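Local coordinates for HmuY protein (Prevotella intermedia, PDB 6R2H) that probably binds heme as a hemophore-like member of the HmuY family, captured here in its heme-free form, at residues L11-Y15 / A72-T76; E29-L34 / G60-P66; L99-Y104 / F156-F160; K161-A165 / F189-A193. All blocks are in the same frame, centred on the assembly; numbering follows the deposited sequence.

Interaction 1: L11-Y15 / A72-T76; sequences LMPGY and AFHIT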
loop_
_atom_site.group_PDB
_atom_site.type_symbol
_atom_site.label_atom_id
_atom_site.label_comp_id
_atom_site.label_asym_id
_atom_site.label_seq_id
_atom_site.Cartn_x
_atom_site.Cartn_y
_atom_site.Cartn_z
ATOM N N LEU A 11 10.822 4.571 -6.981
ATOM C CA LEU A 11 11.507 4.082 -5.797
ATOM C C LEU A 11 10.749 4.593 -4.579
ATOM O O LEU A 11 10.272 5.726 -4.574
ATOM C CB LEU A 11 12.949 4.598 -5.803
ATOM C CG LEU A 11 13.835 4.050 -6.921
ATOM C CD1 LEU A 11 15.245 4.611 -6.836
ATOM C CD2 LEU A 11 13.874 2.529 -6.893
ATOM N N MET A 12 10.624 3.750 -3.556
ATOM C CA MET A 12 9.812 4.114 -2.405
ATOM C C MET A 12 10.597 5.001 -1.430
ATOM O O MET A 12 11.814 4.884 -1.292
ATOM C CB MET A 12 9.294 2.867 -1.678
ATOM C CG MET A 12 8.151 2.180 -2.412
ATOM S SD MET A 12 6.705 3.236 -2.692
ATOM C CE MET A 12 5.909 3.176 -1.081
ATOM N N PRO A 13 9.912 5.932 -0.731
ATOM C CA PRO A 13 10.489 6.605 0.437
ATOM C C PRO A 13 10.525 5.716 1.680
ATOM O O PRO A 13 10.184 4.540 1.617
ATOM C CB PRO A 13 9.523 7.784 0.658
ATOM C CG PRO A 13 8.190 7.298 0.118
ATOM C CD PRO A 13 8.553 6.402 -1.051
ATOM N N GLY A 14 10.944 6.293 2.812
ATOM C CA GLY A 14 11.217 5.533 4.022
ATOM C C GLY A 14 9.940 5.200 4.786
ATOM O O GLY A 14 8.853 5.618 4.391
ATOM N N TYR A 15 10.105 4.485 5.908
ATOM C CA TYR A 15 9.017 3.995 6.745
ATOM C C TYR A 15 8.069 5.094 7.227
ATOM O O TYR A 15 6.982 4.804 7.737
ATOM C CB TYR A 15 9.584 3.182 7.908
ATOM C CG TYR A 15 9.830 1.752 7.511
ATOM C CD1 TYR A 15 10.996 1.391 6.860
ATOM C CD2 TYR A 15 8.871 0.772 7.738
ATOM C CE1 TYR A 15 11.208 0.078 6.463
ATOM C CE2 TYR A 15 9.074 -0.544 7.350
ATOM C CZ TYR A 15 10.248 -0.892 6.706
ATOM O OH TYR A 15 10.459 -2.187 6.321
ATOM N N ALA A 72 -2.608 4.109 -2.475
ATOM C CA ALA A 72 -1.453 4.632 -1.765
ATOM C C ALA A 72 -0.611 3.483 -1.219
ATOM O O ALA A 72 -1.137 2.420 -0.890
ATOM C CB ALA A 72 -1.887 5.602 -0.688
ATOM N N PHE A 73 0.701 3.729 -1.135
ATOM C CA PHE A 73 1.662 2.735 -0.691
ATOM C C PHE A 73 2.574 3.317 0.383
ATOM O O PHE A 73 3.018 4.461 0.291
ATOM C CB PHE A 73 2.441 2.143 -1.869
ATOM C CG PHE A 73 1.584 1.371 -2.841
ATOM C CD1 PHE A 73 1.316 0.025 -2.628
ATOM C CD2 PHE A 73 1.020 1.993 -3.948
ATOM C CE1 PHE A 73 0.525 -0.695 -3.516
ATOM C CE2 PHE A 73 0.231 1.272 -4.837
ATOM C CZ PHE A 73 -0.027 -0.064 -4.612
ATOM N N HIS A 74 2.795 2.499 1.414
ATOM C CA HIS A 74 3.776 2.724 2.460
ATOM C C HIS A 74 4.640 1.469 2.572
ATOM O O HIS A 74 4.194 0.457 3.111
ATOM C CB HIS A 74 3.074 3.041 3.797
ATOM C CG HIS A 74 3.968 2.877 4.985
ATOM N ND1 HIS A 74 4.000 1.718 5.742
ATOM C CD2 HIS A 74 4.869 3.711 5.547
ATOM C CE1 HIS A 74 4.871 1.855 6.725
ATOM N NE2 HIS A 74 5.416 3.068 6.627
ATOM N N ILE A 75 5.876 1.551 2.069
ATOM C CA ILE A 75 6.722 0.377 1.916
ATOM C C ILE A 75 5.954 -0.626 1.049
ATOM O O ILE A 75 5.881 -0.426 -0.165
ATOM C CB ILE A 75 7.216 -0.169 3.275
ATOM C CG1 ILE A 75 7.829 0.936 4.147
ATOM C CG2 ILE A 75 8.182 -1.335 3.086
ATOM C CD1 ILE A 75 8.986 1.661 3.514
ATOM N N THR A 76 5.327 -1.641 1.655
ATOM C CA THR A 76 4.552 -2.608 0.882
ATOM C C THR A 76 3.088 -2.597 1.309
ATOM O O THR A 76 2.269 -3.272 0.687
ATOM C CB THR A 76 5.160 -4.021 0.864
ATOM O OG1 THR A 76 5.229 -4.539 2.192
ATOM C CG2 THR A 76 6.541 -4.076 0.255
HETATM O O HOH W 1 7.188 4.215 2.140
#
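Residues 11-15 run in an extended, irregular path past the end of the strand that closes at H74, and the nearest CA atoms are those of Y15 and I75, 6.5 Å apart. At I75 the backbone takes a positive phi (57°), turning the chain out of the strand, and no direct backbone hydrogen bond joins the segments. Instead water 1 lies between them, 3.1 Å from P13 O and accepting from I75 N at 3.0 Å. The side chain of H74 supplies the direct polar link: its NE2 donates to Y15 O at 2.6 Å, while ND1 is held by D77, so both ring nitrogens are engaged. I75 fills the curve of the loop. Its CG1 sits over a face of the Y15 ring, 3.7 Å from the centroid, in a CH-pi contact, and its CD1 reaches P13 O at 3.6 Å. At the other end M12 curls its methyl onto F73, CE to CB 3.7 Å and CE to F73 O 3.4 Å. The contact thus fits the connection between strands 6-11 and 17-21 against the turn of the 71-74/77-80 beta hairpin; M12 also packs on V183 of strand 181-190, and H74 meets W18 of strand 17-21.

Interaction 2: E29-L34 / G60-P66; sequences EQQAEL and GTDADLP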
loop_
_atom_site.group_PDB
_atom_site.type_symbol
_atom_site.label_atom_id
_atom_site.label_comp_id
_atom_site.label_asym_id
_atom_site.label_seq_id
_atom_site.Cartn_x
_atom_site.Cartn_y
_atom_site.Cartn_z
ATOM N N GLU A 29 2.005 11.856 -5.481
ATOM C CA GLU A 29 2.553 12.792 -4.521
ATOM C C GLU A 29 3.095 11.989 -3.340
ATOM O O GLU A 29 2.524 10.972 -2.959
ATOM C CB GLU A 29 1.451 13.750 -4.057
ATOM C CG GLU A 29 1.280 14.999 -4.898
ATOM C CD GLU A 29 0.075 15.815 -4.454
ATOM O OE1 GLU A 29 -0.859 15.945 -5.256
ATOM O OE2 GLU A 29 0.071 16.318 -3.304
ATOM N N GLN A 30 4.198 12.461 -2.756
ATOM C CA GLN A 30 4.755 11.858 -1.560
ATOM C C GLN A 30 4.298 12.660 -0.343
ATOM O O GLN A 30 4.214 13.877 -0.420
ATOM C CB GLN A 30 6.276 11.853 -1.691
ATOM C CG GLN A 30 7.003 11.988 -0.360
ATOM C CD GLN A 30 8.412 11.463 -0.433
ATOM O OE1 GLN A 30 8.801 10.806 -1.400
ATOM N NE2 GLN A 30 9.188 11.768 0.595
ATOM N N GLN A 31 4.026 11.981 0.778
ATOM C CA GLN A 31 3.667 12.673 2.008
ATOM C C GLN A 31 3.958 11.784 3.218
ATOM O O GLN A 31 3.813 10.576 3.121
ATOM C CB GLN A 31 2.194 13.082 1.933
ATOM C CG GLN A 31 1.738 13.986 3.065
ATOM C CD GLN A 31 0.288 14.369 2.890
ATOM O OE1 GLN A 31 -0.622 13.644 3.288
ATOM N NE2 GLN A 31 0.052 15.522 2.284
ATOM N N ALA A 32 4.355 12.380 4.350
ATOM C CA ALA A 32 4.626 11.633 5.578
ATOM C C ALA A 32 3.322 11.095 6.148
ATOM O O ALA A 32 2.280 11.714 5.954
ATOM C CB ALA A 32 5.306 12.514 6.605
ATOM N N GLU A 33 3.396 9.952 6.839
ATOM C CA GLU A 33 2.335 9.544 7.746
ATOM C C GLU A 33 2.087 10.671 8.745
ATOM O O GLU A 33 3.025 11.157 9.385
ATOM C CB GLU A 33 2.736 8.294 8.533
ATOM C CG GLU A 33 1.703 7.891 9.583
ATOM C CD GLU A 33 0.294 7.719 9.030
ATOM O OE1 GLU A 33 0.125 6.976 8.031
ATOM O OE2 GLU A 33 -0.631 8.345 9.578
ATOM N N LEU A 34 0.817 11.057 8.898
ATOM C CA LEU A 34 0.497 12.256 9.651
ATOM C C LEU A 34 -0.040 11.900 11.026
ATOM O O LEU A 34 -0.086 12.762 11.899
ATOM C CB LEU A 34 -0.505 13.111 8.867
ATOM C CG LEU A 34 0.070 13.790 7.621
ATOM C CD1 LEU A 34 -0.976 14.653 6.933
ATOM C CD2 LEU A 34 1.316 14.602 7.953
ATOM N N GLY A 60 -0.860 16.187 11.386
ATOM C CA GLY A 60 -1.904 16.575 10.450
ATOM C C GLY A 60 -3.135 15.679 10.573
ATOM O O GLY A 60 -3.251 14.889 11.512
ATOM N N THR A 61 -4.063 15.838 9.620
ATOM C CA THR A 61 -5.284 15.049 9.568
ATOM C C THR A 61 -5.550 14.647 8.119
ATOM O O THR A 61 -4.820 15.052 7.217
ATOM C CB THR A 61 -6.470 15.844 10.124
ATOM O OG1 THR A 61 -6.697 16.919 9.210
ATOM C CG2 THR A 61 -6.237 16.386 11.519
ATOM N N ASP A 62 -6.622 13.881 7.906
ATOM C CA ASP A 62 -6.993 13.424 6.573
ATOM C C ASP A 62 -7.264 14.617 5.646
ATOM O O ASP A 62 -7.147 14.502 4.432
ATOM C CB ASP A 62 -8.111 12.377 6.626
ATOM C CG ASP A 62 -7.635 10.982 7.025
ATOM O OD1 ASP A 62 -6.468 10.851 7.469
ATOM O OD2 ASP A 62 -8.436 10.029 6.872
ATOM N N ALA A 63 -7.597 15.777 6.220
ATOM C CA ALA A 63 -7.808 16.978 5.431
ATOM C C ALA A 63 -6.515 17.408 4.739
ATOM O O ALA A 63 -6.567 18.132 3.746
ATOM C CB ALA A 63 -8.369 18.070 6.300
ATOM N N ASP A 64 -5.363 16.952 5.239
ATOM C CA ASP A 64 -4.082 17.365 4.674
ATOM C C ASP A 64 -3.628 16.428 3.550
ATOM O O ASP A 64 -2.619 16.701 2.902
ATOM C CB ASP A 64 -2.967 17.435 5.723
ATOM C CG ASP A 64 -3.298 18.243 6.958
ATOM O OD1 ASP A 64 -4.202 17.824 7.699
ATOM O OD2 ASP A 64 -2.624 19.258 7.186
ATOM N N LEU A 65 -4.364 15.329 3.325
ATOM C CA LEU A 65 -4.002 14.327 2.330
ATOM C C LEU A 65 -4.035 14.944 0.935
ATOM O O LEU A 65 -4.815 15.863 0.682
ATOM C CB LEU A 65 -4.966 13.137 2.437
ATOM C CG LEU A 65 -4.734 12.239 3.656
ATOM C CD1 LEU A 65 -5.564 10.962 3.603
ATOM C CD2 LEU A 65 -3.258 11.898 3.804
ATOM N N PRO A 66 -3.176 14.485 -0.010
ATOM C CA PRO A 66 -3.245 14.940 -1.398
ATOM C C PRO A 66 -4.673 14.880 -1.937
ATOM O O PRO A 66 -5.503 14.090 -1.473
ATOM C CB PRO A 66 -2.298 13.988 -2.140
ATOM C CG PRO A 66 -1.288 13.612 -1.084
ATOM C CD PRO A 66 -2.073 13.536 0.208
#
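An edge strand of the small four-stranded antiparallel sheet, 28-32, is flanked here by a loop carrying a 3-10 turn at 62-64, part of the long connection from strand 50-56 to strand 71-74. Q31 makes the one hydrogen bond between the segments. With chi1 and chi2 both t its side chain is fully stretched, so NE2 reaches D64 O at 3.0 Å while OE1 lies 3.2 Å from L65 CD2 and 3.4 Å from P66 CD. L34, in the mt rotamer, directs CD1 to D64 CB (3.6 Å) and T61 O (3.9 Å). G60 lies close by, and a CB there would collide with L34 CD1. E29 lies along P66, with its OE2 3.5 Å from P66 CB. Y20 of strand 17-21 is touched by Q31, L65 and P66, which ties the loop to the sheet as well as to its edge. The loop also braces itself: T61 O accepts from D64 N at 2.8 Å, closing the turn, and the m rotamer of D64 (chi1 -51°) carries its carboxylate back to the start of that turn, where OD1 accepts from T61 N at 2.8 Å and from T61 OG1 at 3.1 Å.

Interaction 3: L99-Y104 / F156-F160; sequences LPAGNY and FAVKF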
loop_
_atom_site.group_PDB
_atom_site.type_symbol
_atom_site.label_atom_id
_atom_site.label_comp_id
_atom_site.label_asym_id
_atom_site.label_seq_id
_atom_site.Cartn_x
_atom_site.Cartn_y
_atom_site.Cartn_z
ATOM N N LEU A 99 -14.182 -5.524 -14.615
ATOM C CA LEU A 99 -14.123 -6.134 -13.300
ATOM C C LEU A 99 -15.059 -7.339 -13.254
ATOM O O LEU A 99 -16.209 -7.248 -13.682
ATOM C CB LEU A 99 -14.557 -5.084 -12.277
ATOM C CG LEU A 99 -13.446 -4.202 -11.719
ATOM C CD1 LEU A 99 -12.801 -3.384 -12.816
ATOM C CD2 LEU A 99 -14.005 -3.296 -10.647
ATOM N N PRO A 100 -14.580 -8.512 -12.776
ATOM C CA PRO A 100 -15.454 -9.666 -12.564
ATOM C C PRO A 100 -16.215 -9.574 -11.246
ATOM O O PRO A 100 -15.877 -8.760 -10.387
ATOM C CB PRO A 100 -14.446 -10.816 -12.496
ATOM C CG PRO A 100 -13.218 -10.187 -11.887
ATOM C CD PRO A 100 -13.168 -8.793 -12.472
ATOM N N ALA A 101 -17.247 -10.413 -11.099
ATOM C CA ALA A 101 -17.948 -10.535 -9.830
ATOM C C ALA A 101 -17.077 -11.327 -8.855
ATOM O O ALA A 101 -16.222 -12.110 -9.275
ATOM C CB ALA A 101 -19.301 -11.169 -10.028
ATOM N N GLY A 102 -17.296 -11.091 -7.556
ATOM C CA GLY A 102 -16.544 -11.771 -6.513
ATOM C C GLY A 102 -16.591 -11.014 -5.188
ATOM O O GLY A 102 -17.405 -10.110 -5.019
ATOM N N ASN A 103 -15.713 -11.399 -4.258
ATOM C CA ASN A 103 -15.740 -10.820 -2.926
ATOM C C ASN A 103 -14.697 -9.713 -2.811
ATOM O O ASN A 103 -13.507 -9.973 -2.614
ATOM C CB ASN A 103 -15.691 -11.901 -1.842
ATOM C CG ASN A 103 -16.880 -12.832 -1.965
ATOM O OD1 ASN A 103 -16.770 -14.029 -1.714
ATOM N ND2 ASN A 103 -18.019 -12.296 -2.384
ATOM N N TYR A 104 -15.175 -8.474 -2.952
ATOM C CA TYR A 104 -14.321 -7.302 -2.915
ATOM C C TYR A 104 -14.077 -6.899 -1.458
ATOM O O TYR A 104 -14.996 -6.957 -0.645
ATOM C CB TYR A 104 -14.940 -6.219 -3.799
ATOM C CG TYR A 104 -14.721 -6.451 -5.270
ATOM C CD1 TYR A 104 -15.448 -7.407 -5.964
ATOM C CD2 TYR A 104 -13.792 -5.707 -5.982
ATOM C CE1 TYR A 104 -15.245 -7.634 -7.317
ATOM C CE2 TYR A 104 -13.590 -5.899 -7.339
ATOM C CZ TYR A 104 -14.317 -6.871 -8.005
ATOM O OH TYR A 104 -14.105 -7.077 -9.330
ATOM N N PHE A 156 -5.255 -7.412 -9.897
ATOM C CA PHE A 156 -6.139 -6.950 -8.844
ATOM C C PHE A 156 -7.225 -6.076 -9.467
ATOM O O PHE A 156 -6.924 -5.185 -10.257
ATOM C CB PHE A 156 -5.354 -6.155 -7.793
ATOM C CG PHE A 156 -4.425 -6.991 -6.957
ATOM C CD1 PHE A 156 -3.187 -7.379 -7.442
ATOM C CD2 PHE A 156 -4.805 -7.403 -5.688
ATOM C CE1 PHE A 156 -2.343 -8.162 -6.668
ATOM C CE2 PHE A 156 -3.966 -8.193 -4.918
ATOM C CZ PHE A 156 -2.735 -8.566 -5.409
ATOM N N ALA A 157 -8.481 -6.322 -9.080
ATOM C CA ALA A 157 -9.616 -5.505 -9.480
ATOM C C ALA A 157 -9.972 -4.553 -8.344
ATOM O O ALA A 157 -10.020 -4.976 -7.194
ATOM C CB ALA A 157 -10.782 -6.402 -9.814
ATOM N N VAL A 158 -10.205 -3.271 -8.680
ATOM C CA VAL A 158 -10.513 -2.215 -7.717
ATOM C C VAL A 158 -11.738 -1.419 -8.187
ATOM O O VAL A 158 -11.714 -0.859 -9.286
ATOM C CB VAL A 158 -9.316 -1.267 -7.482
ATOM C CG1 VAL A 158 -9.418 -0.555 -6.145
ATOM C CG2 VAL A 158 -7.986 -1.988 -7.572
ATOM N N LYS A 159 -12.781 -1.381 -7.335
ATOM C CA LYS A 159 -14.000 -0.602 -7.505
ATOM C C LYS A 159 -13.944 0.583 -6.542
ATOM O O LYS A 159 -13.720 0.384 -5.346
ATOM C CB LYS A 159 -15.203 -1.351 -6.915
ATOM C CG LYS A 159 -15.916 -2.422 -7.728
ATOM C CD LYS A 159 -16.655 -3.378 -6.786
ATOM C CE LYS A 159 -17.803 -4.169 -7.385
ATOM N NZ LYS A 159 -19.092 -3.440 -7.248
ATOM N N PHE A 160 -14.205 1.796 -7.049
ATOM C CA PHE A 160 -14.234 2.976 -6.194
ATOM C C PHE A 160 -15.666 3.494 -6.055
ATOM O O PHE A 160 -16.457 3.420 -6.995
ATOM C CB PHE A 160 -13.294 4.060 -6.727
ATOM C CG PHE A 160 -11.853 3.636 -6.863
ATOM C CD1 PHE A 160 -11.009 3.590 -5.759
ATOM C CD2 PHE A 160 -11.339 3.273 -8.105
ATOM C CE1 PHE A 160 -9.694 3.173 -5.908
ATOM C CE2 PHE A 160 -10.023 2.865 -8.249
ATOM C CZ PHE A 160 -9.196 2.831 -7.149
#
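The small methyl of A157 is the bump at the middle of this contact, and the hollow that receives it is built from three side chains of the 99-104 loop. L99 CG approaches A157 CB at 3.9 Å, P100 CD at 4.3 Å, and the Y104 ring at 3.8 Å through CE2, with Y104 OH closer still at 3.4 Å. The loop folds back on itself: Y104 OH donates to P100 O at 2.7 Å, across the bend that passes through G102, whose backbone angles (159/-166) would jam a CB against the preceding carbonyl. No hydrogen bond joins the two segments. The loop leads into strand 105-115 and lies over one face of the large antiparallel sheet, where strand 155-160 runs between 83-87 and 165-174; Y104 also rests on E84 and L86, and L99 on A165 and L167. K159 is a second projection. Its stretched aliphatic chain fits between L99 and Y104, with CG 3.6 Å from L99 CD2 and CD over the Y104 ring face, 3.9 Å from the centroid, in a CH-pi contact. K159 NZ stands 5.6 Å from that centroid, at most a weak cation-pi attraction.

Interaction 4: K161-A165 / F189-A193; sequences KNGNA and FIKKA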
loop_
_atom_site.group_PDB
_atom_site.type_symbol
_atom_site.label_atom_id
_atom_site.label_comp_id
_atom_site.label_asym_id
_atom_site.label_seq_id
_atom_site.Cartn_x
_atom_site.Cartn_y
_atom_site.Cartn_z
ATOM N N LYS A 161 -15.966 4.043 -4.870
ATOM C CA LYS A 161 -17.255 4.620 -4.510
ATOM C C LYS A 161 -17.710 5.647 -5.551
ATOM O O LYS A 161 -18.909 5.865 -5.728
ATOM C CB LYS A 161 -17.170 5.272 -3.122
ATOM C CG LYS A 161 -18.494 5.729 -2.517
ATOM C CD LYS A 161 -18.361 6.863 -1.519
ATOM C CE LYS A 161 -18.110 8.218 -2.168
ATOM N NZ LYS A 161 -17.771 9.273 -1.176
ATOM N N ASN A 162 -16.743 6.286 -6.222
ATOM C CA ASN A 162 -17.030 7.337 -7.179
ATOM C C ASN A 162 -17.398 6.731 -8.532
ATOM O O ASN A 162 -17.778 7.463 -9.444
ATOM C CB ASN A 162 -15.856 8.310 -7.313
ATOM C CG ASN A 162 -14.641 7.686 -7.969
ATOM O OD1 ASN A 162 -14.731 6.627 -8.583
ATOM N ND2 ASN A 162 -13.499 8.344 -7.878
ATOM N N GLY A 163 -17.249 5.410 -8.676
ATOM C CA GLY A 163 -17.702 4.742 -9.884
ATOM C C GLY A 163 -16.579 4.471 -10.882
ATOM O O GLY A 163 -16.795 3.852 -11.918
ATOM N N ASN A 164 -15.367 4.937 -10.591
ATOM C CA ASN A 164 -14.228 4.537 -11.401
ATOM C C ASN A 164 -13.762 3.160 -10.938
ATOM O O ASN A 164 -14.171 2.664 -9.884
ATOM C CB ASN A 164 -13.059 5.520 -11.306
ATOM C CG ASN A 164 -13.424 6.912 -11.763
ATOM O OD1 ASN A 164 -14.256 7.072 -12.659
ATOM N ND2 ASN A 164 -12.798 7.908 -11.159
ATOM N N ALA A 165 -12.904 2.544 -11.751
ATOM C CA ALA A 165 -12.426 1.210 -11.460
ATOM C C ALA A 165 -11.043 1.043 -12.082
ATOM O O ALA A 165 -10.644 1.847 -12.932
ATOM C CB ALA A 165 -13.420 0.201 -11.992
ATOM N N PHE A 189 -7.275 1.827 -16.505
ATOM C CA PHE A 189 -8.207 2.663 -15.774
ATOM C C PHE A 189 -9.562 2.655 -16.480
ATOM O O PHE A 189 -9.624 2.763 -17.703
ATOM C CB PHE A 189 -7.633 4.066 -15.583
ATOM C CG PHE A 189 -8.448 4.930 -14.656
ATOM C CD1 PHE A 189 -8.449 4.685 -13.294
ATOM C CD2 PHE A 189 -9.222 5.974 -15.145
ATOM C CE1 PHE A 189 -9.204 5.475 -12.442
ATOM C CE2 PHE A 189 -9.993 6.746 -14.294
ATOM C CZ PHE A 189 -9.957 6.516 -12.941
ATOM N N ILE A 190 -10.636 2.510 -15.691
ATOM C CA ILE A 190 -11.987 2.401 -16.211
ATOM C C ILE A 190 -12.816 3.541 -15.633
ATOM O O ILE A 190 -13.309 3.452 -14.504
ATOM C CB ILE A 190 -12.588 1.023 -15.880
ATOM C CG1 ILE A 190 -11.641 -0.104 -16.310
ATOM C CG2 ILE A 190 -13.993 0.880 -16.472
ATOM C CD1 ILE A 190 -12.163 -1.500 -16.069
ATOM N N LYS A 191 -12.961 4.613 -16.426
ATOM C CA LYS A 191 -13.626 5.816 -15.960
ATOM C C LYS A 191 -15.133 5.595 -15.949
ATOM O O LYS A 191 -15.681 5.060 -16.911
ATOM C CB LYS A 191 -13.254 7.002 -16.849
ATOM C CG LYS A 191 -13.988 8.278 -16.473
ATOM C CD LYS A 191 -13.159 9.543 -16.536
ATOM C CE LYS A 191 -13.760 10.641 -15.682
ATOM N NZ LYS A 191 -13.745 11.949 -16.376
ATOM N N LYS A 192 -15.785 6.009 -14.853
ATOM C CA LYS A 192 -17.232 5.919 -14.723
ATOM C C LYS A 192 -17.881 6.524 -15.966
ATOM O O LYS A 192 -17.536 7.643 -16.332
ATOM C CB LYS A 192 -17.664 6.672 -13.465
ATOM C CG LYS A 192 -19.015 6.268 -12.890
ATOM C CD LYS A 192 -20.065 7.317 -13.088
ATOM C CE LYS A 192 -19.781 8.576 -12.298
ATOM N NZ LYS A 192 -20.665 9.682 -12.745
ATOM N N ALA A 193 -18.763 5.767 -16.638
ATOM C CA ALA A 193 -19.274 6.227 -17.922
ATOM C C ALA A 193 -20.491 7.139 -17.728
ATOM O O ALA A 193 -20.652 8.112 -18.450
ATOM C CB ALA A 193 -19.568 5.069 -18.846
#
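A side chain takes over where the backbone pairing stops: N164 OD1 accepts from K192 N at 2.9 Å, almost in line (178°), so the Asn amide carries the pairing one step past the last beta bridge. That bridge is A165 with I190, an antiparallel hydrogen-bonded pair in which A165 N donates to I190 O at 2.9 Å and I190 N to A165 O at 2.8 Å; their CB atoms lie side by side, 4.1 Å apart. N164 CA adds a CA-H...O contact to I190 O at 3.4 Å, and N164 ND2 lies at the edge of the F189 ring, 3.6 Å from CZ, while also bonding a glycerol probably from the crystallisation liquor. G163 permits close approach, since a CB would run into K192 CG. N162 OD1 accepts from N164 N at 2.7 Å, forming an Asx turn. This turn lies in the tight connection of the beta hairpin formed by strands 155-160 and 165-174, and the start of 165-174 pairs with the end of its other antiparallel neighbour, 181-190.

How the interactions relate
From the N terminus, the chain leaves edge strand 6-11 and enters 11-15, which interaction 1 joins to 72-76, closing a loop that holds most of the small four-stranded sheet. Interaction 2, closing the shorter loop 34-60, is nested within it, and the two touch where P13 CB lies 3.7 Å from Q30 OE1. Interactions 3 and 4 follow in series, uncrossed, and both reach the large sheet. Interaction 3 closes the loop 104-156, laying 99-104 on strand 155-160; interaction 4 closes 165-189, pairing the start of the next strand with the end of 181-190. L99 CD1 bridges them, 3.7 Å from A165 CB and 3.8 Å from I190 CD1. Interactions 1 and 3 stay about 8 Å apart at nearest atoms.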